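Local coordinates for protein diacylglycerol lipase (Aspergillus oryzae, PDB 5XK2) that probably hydrolyses mono- and diacylglycerols to release fatty acids, as a fungal lipase of the class 3 family with an alpha/beta-hydrolase fold, at residues T228-D231 with N232-V235. Numbering follows the deposited sequence.
Sequences TAPD and NTTV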
# COMPACT_ATOMS: atom_id res chain seq x y z
N THR A 228 -1.24 21.25 -9.65
CA THR A 228 -0.51 21.75 -8.47
C THR A 228 -1.40 22.31 -7.34
O THR A 228 -0.91 22.98 -6.44
CB THR A 228 0.55 22.77 -8.88
OG1 THR A 228 -0.02 23.76 -9.74
CG2 THR A 228 1.70 22.06 -9.59
N ALA A 229 -2.71 22.12 -7.43
CA ALA A 229 -3.59 22.53 -6.33
C ALA A 229 -3.37 21.68 -5.07
O ALA A 229 -3.06 20.50 -5.17
CB ALA A 229 -5.04 22.41 -6.79
N PRO A 230 -3.58 22.27 -3.87
CA PRO A 230 -3.56 21.46 -2.65
C PRO A 230 -4.66 20.38 -2.65
O PRO A 230 -5.72 20.54 -3.32
CB PRO A 230 -3.82 22.49 -1.54
CG PRO A 230 -3.44 23.80 -2.13
CD PRO A 230 -3.81 23.70 -3.59
N ASP A 231 -4.44 19.31 -1.89
CA ASP A 231 -5.48 18.31 -1.67
C ASP A 231 -6.80 18.92 -1.23
O ASP A 231 -6.82 19.84 -0.40
CB ASP A 231 -5.08 17.32 -0.57
CG ASP A 231 -3.86 16.50 -0.90
OD1 ASP A 231 -3.42 16.47 -2.06
OD2 ASP A 231 -3.35 15.86 0.05
N ASN A 232 -7.90 18.40 -1.77
CA ASN A 232 -9.26 18.72 -1.30
C ASN A 232 -9.53 20.20 -1.43
O ASN A 232 -10.06 20.84 -0.51
CB ASN A 232 -9.44 18.26 0.14
CG ASN A 232 -10.90 18.04 0.52
OD1 ASN A 232 -11.81 18.12 -0.32
ND2 ASN A 232 -11.13 17.73 1.79
N THR A 233 -9.16 20.75 -2.58
CA THR A 233 -9.49 22.13 -2.90
C THR A 233 -9.96 22.21 -4.34
O THR A 233 -9.68 21.32 -5.13
CB THR A 233 -8.28 23.11 -2.72
OG1 THR A 233 -7.27 22.82 -3.70
CG2 THR A 233 -7.71 23.02 -1.30
N THR A 234 -10.65 23.29 -4.67
CA THR A 234 -11.11 23.51 -6.03
C THR A 234 -9.92 23.86 -6.92
O THR A 234 -9.20 24.80 -6.63
CB THR A 234 -12.15 24.63 -6.10
OG1 THR A 234 -13.31 24.24 -5.35
CG2 THR A 234 -12.55 24.93 -7.56
N VAL A 235 -9.72 23.09 -7.98
CA VAL A 235 -8.62 23.32 -8.91
C VAL A 235 -9.00 24.41 -9.89
O VAL A 235 -10.08 24.36 -10.46
CB VAL A 235 -8.26 22.01 -9.68
CG1 VAL A 235 -7.13 22.25 -10.67
CG2 VAL A 235 -7.89 20.88 -8.70
O HOH W 1 -7.11 19.51 -5.47
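Thr233 folds back over Pro230, and its side chain closes the bend between them. Thr233 CB lies close to Pro230 O. One bond further, Thr233 OG1 donates a hydrogen bond of 2.8 Å to that same Pro230 O. The hydroxyl takes the position between its own backbone N and carbonyl carbon (chi1 67°), which turns it inward toward the Pro230 carbonyl. OG1 approaches Pro230 O at an ordinary carbonyl angle of 130°, though it is tilted 30° from the carbonyl plane. Thr233 OG1 also lies against the proline ring, 3.6 Å from Pro230 CD. The other branch, Thr233 CG2, packs 3.4 Å from Asp231 O and meets Pro230 CB more loosely, the Thr233 and Pro230 side chains crossing at about a right angle.

The backbone comes close to a type II beta turn: Pro230 CA and Thr233 CA are 6.0 Å apart, Asp231 is polyproline-like and Asn232 left-handed. A water also donates to Pro230 O (2.8 Å) and to Thr233 O (3.2 Å), linking the two ends. Further out, Ala229 CB touches Val235 CG2 at 3.8 Å, an apolar contact between two buried residues.

This turn lies in the connection between strands 224-227 and 240-243, the latter at the edge of the main sheet. Asp231 OD2 bonds His266 ND1, and Ala229 O receives His203 NE2, tying the loop to the body of the domain. Two donors, the Thr233 hydroxyl and the water, grip Pro230 O; they close the turn without a backbone hydrogen bond, Thr233 N and Pro230 O being 3.5 Å apart.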